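Local coordinates for putative Vgr protein (Escherichia coli, PDB 3WIT), which probably forms part of the trimeric cell-puncturing spike of a type VI secretion system, this chain being its C-terminal beta-helical region, at residues I39-P43 / D44-L48. Sequence-based numbering, arbitrary orientation.
Sequences IALTP and DGIQL
Ile39 and Leu48 face each other as a non-hydrogen-bonded pair of a tight antiparallel hairpin, their side chains lying side by side. From CB, which stays near the Gln47 carbonyl, Ile39 divides: CG2, anti to the backbone N, sits 4.1 Å from Gln47 O, while CG1 runs alongside Leu48, 3.8 Å from its CD2. The tip, Ile39 CD1, continues along the same methyl, 3.9 Å from Leu48 CD2. Leu41 and Ile46 repeat the pairing nearer the turn, with Leu41 CG 4.1 Å from Ile46 CG1. This aliphatic face turns inward in a triple-stranded beta-helix, where Ile39 packs on Ile39 of the second subunit and on Ile46 of the third. Between the two apolar pairs, Ala40 and Gln47 exchange two backbone hydrogen bonds, each 2.9 Å from N to O; the amide end of Gln47 leads away from strand 39-42, and its NE2 hydrogen-bonds Gln49 OE1. A type I turn from Thr42 to Gly45 closes the hairpin. Here Gly45 N reaches Thr42 O at 3.1 Å from above the carbonyl plane, whereas the bond from Thr42 N to Gly45 O is nearly straight (167° at the hydrogen). Thr42 OG1, held between its own backbone N and carbonyl carbon (chi1 56°), leans over the turn and accepts a weak bond from Asp44 N (3.3 Å).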
ATOM      1  N   ILE A  39       6.575  -5.202   3.264  1.00 33.52           N
ATOM      2  CA  ILE A  39       6.383  -4.548   1.979  1.00 32.64           C
ATOM      3  C   ILE A  39       7.651  -4.814   1.155  1.00 38.32           C
ATOM      4  O   ILE A  39       8.777  -4.580   1.638  1.00 34.17           O
ATOM      5  CB  ILE A  39       6.177  -3.034   2.106  1.00 35.52           C
ATOM      6  CG1 ILE A  39       4.864  -2.720   2.808  1.00 31.15           C
ATOM      7  CG2 ILE A  39       6.141  -2.388   0.709  1.00 33.46           C
ATOM      8  CD1 ILE A  39       4.693  -1.221   3.167  1.00 33.11           C
ATOM      9  N   ALA A  40       7.490  -5.351  -0.055  1.00 34.92           N
ATOM     10  CA  ALA A  40       8.641  -5.623  -0.934  1.00 33.60           C
ATOM     11  C   ALA A  40       8.422  -5.000  -2.297  1.00 34.88           C
ATOM     12  O   ALA A  40       7.314  -5.054  -2.841  1.00 36.53           O
ATOM     13  CB  ALA A  40       8.855  -7.122  -1.093  1.00 36.21           C
ATOM     14  N   LEU A  41       9.474  -4.402  -2.847  1.00 34.13           N
ATOM     15  CA  LEU A  41       9.422  -3.884  -4.206  1.00 34.48           C
ATOM     16  C   LEU A  41      10.485  -4.586  -5.024  1.00 35.12           C
ATOM     17  O   LEU A  41      11.647  -4.706  -4.588  1.00 34.62           O
ATOM     18  CB  LEU A  41       9.674  -2.367  -4.224  1.00 34.26           C
ATOM     19  CG  LEU A  41       8.751  -1.425  -3.444  1.00 34.12           C
ATOM     20  CD1 LEU A  41       9.206  -1.240  -2.014  1.00 33.48           C
ATOM     21  CD2 LEU A  41       8.742  -0.069  -4.172  1.00 34.25           C
ATOM     22  N   THR A  42      10.105  -5.052  -6.217  1.00 34.78           N
ATOM     23  CA  THR A  42      11.046  -5.702  -7.114  1.00 37.08           C
ATOM     24  C   THR A  42      10.731  -5.219  -8.542  1.00 36.14           C
ATOM     25  O   THR A  42       9.766  -4.494  -8.748  1.00 38.36           O
ATOM     26  CB  THR A  42      10.873  -7.231  -7.056  1.00 47.71           C
ATOM     27  OG1 THR A  42       9.505  -7.573  -7.353  1.00 52.78           O
ATOM     28  CG2 THR A  42      11.264  -7.776  -5.679  1.00 46.45           C
ATOM     29  N   PRO A  43      11.510  -5.648  -9.530  1.00 36.80           N
ATOM     30  CA  PRO A  43      11.112  -5.214 -10.867  1.00 40.39           C
ATOM     31  C   PRO A  43       9.737  -5.783 -11.283  1.00 45.45           C
ATOM     32  O   PRO A  43       9.138  -5.265 -12.212  1.00 44.71           O
ATOM     33  CB  PRO A  43      12.220  -5.772 -11.725  1.00 45.33           C
ATOM     34  CG  PRO A  43      13.386  -5.817 -10.827  1.00 41.57           C
ATOM     35  CD  PRO A  43      12.811  -6.330  -9.565  1.00 35.49           C
ATOM     36  N   ASP A  44       9.261  -6.831 -10.603  1.00 43.64           N
ATOM     37  CA  ASP A  44       7.982  -7.455 -10.947  1.00 42.75           C
ATOM     38  C   ASP A  44       6.798  -6.755 -10.327  1.00 38.90           C
ATOM     39  O   ASP A  44       5.655  -6.947 -10.774  1.00 41.69           O
ATOM     40  CB  ASP A  44       7.953  -8.883 -10.461  1.00 52.66           C
ATOM     41  CG  ASP A  44       8.645  -9.825 -11.405  1.00 65.41           C
ATOM     42  OD1 ASP A  44       9.030  -9.411 -12.530  1.00 66.52           O
ATOM     43  OD2 ASP A  44       8.781 -11.002 -11.020  1.00 77.86           O
ATOM     44  N   GLY A  45       7.044  -5.980  -9.277  1.00 37.34           N
ATOM     45  CA  GLY A  45       5.962  -5.201  -8.682  1.00 34.04           C
ATOM     46  C   GLY A  45       6.119  -4.962  -7.196  1.00 34.63           C
ATOM     47  O   GLY A  45       7.237  -4.913  -6.661  1.00 34.10           O
ATOM     48  N   ILE A  46       4.990  -4.850  -6.508  1.00 33.32           N
ATOM     49  CA  ILE A  46       4.995  -4.497  -5.099  1.00 31.34           C
ATOM     50  C   ILE A  46       4.100  -5.478  -4.371  1.00 39.48           C
ATOM     51  O   ILE A  46       3.012  -5.818  -4.848  1.00 35.69           O
ATOM     52  CB  ILE A  46       4.458  -3.066  -4.889  1.00 30.04           C
ATOM     53  CG1 ILE A  46       5.318  -2.068  -5.674  1.00 34.16           C
ATOM     54  CG2 ILE A  46       4.354  -2.743  -3.380  1.00 35.14           C
ATOM     55  CD1 ILE A  46       4.833  -0.569  -5.599  1.00 38.06           C
ATOM     56  N   GLN A  47       4.568  -5.985  -3.241  1.00 33.41           N
ATOM     57  CA  GLN A  47       3.686  -6.818  -2.411  1.00 30.39           C
ATOM     58  C   GLN A  47       3.668  -6.303  -0.979  1.00 36.56           C
ATOM     59  O   GLN A  47       4.720  -6.030  -0.406  1.00 35.00           O
ATOM     60  CB  GLN A  47       4.148  -8.264  -2.445  1.00 33.93           C
ATOM     61  CG  GLN A  47       3.245  -9.197  -1.662  1.00 36.72           C
ATOM     62  CD  GLN A  47       3.326 -10.592  -2.181  1.00 50.81           C
ATOM     63  OE1 GLN A  47       3.195 -10.825  -3.377  1.00 56.23           O
ATOM     64  NE2 GLN A  47       3.582 -11.535  -1.294  1.00 50.41           N
ATOM     65  N   LEU A  48       2.465  -6.163  -0.421  1.00 31.65           N
ATOM     66  CA  LEU A  48       2.269  -5.823   0.969  1.00 33.80           C
ATOM     67  C   LEU A  48       1.539  -6.992   1.589  1.00 37.71           C
ATOM     68  O   LEU A  48       0.531  -7.454   1.038  1.00 36.38           O
ATOM     69  CB  LEU A  48       1.426  -4.547   1.087  1.00 28.97           C
ATOM     70  CG  LEU A  48       1.868  -3.282   0.322  1.00 30.21           C
ATOM     71  CD1 LEU A  48       1.231  -3.165  -1.059  1.00 32.20           C
ATOM     72  CD2 LEU A  48       1.518  -2.023   1.125  1.00 35.18           C
TER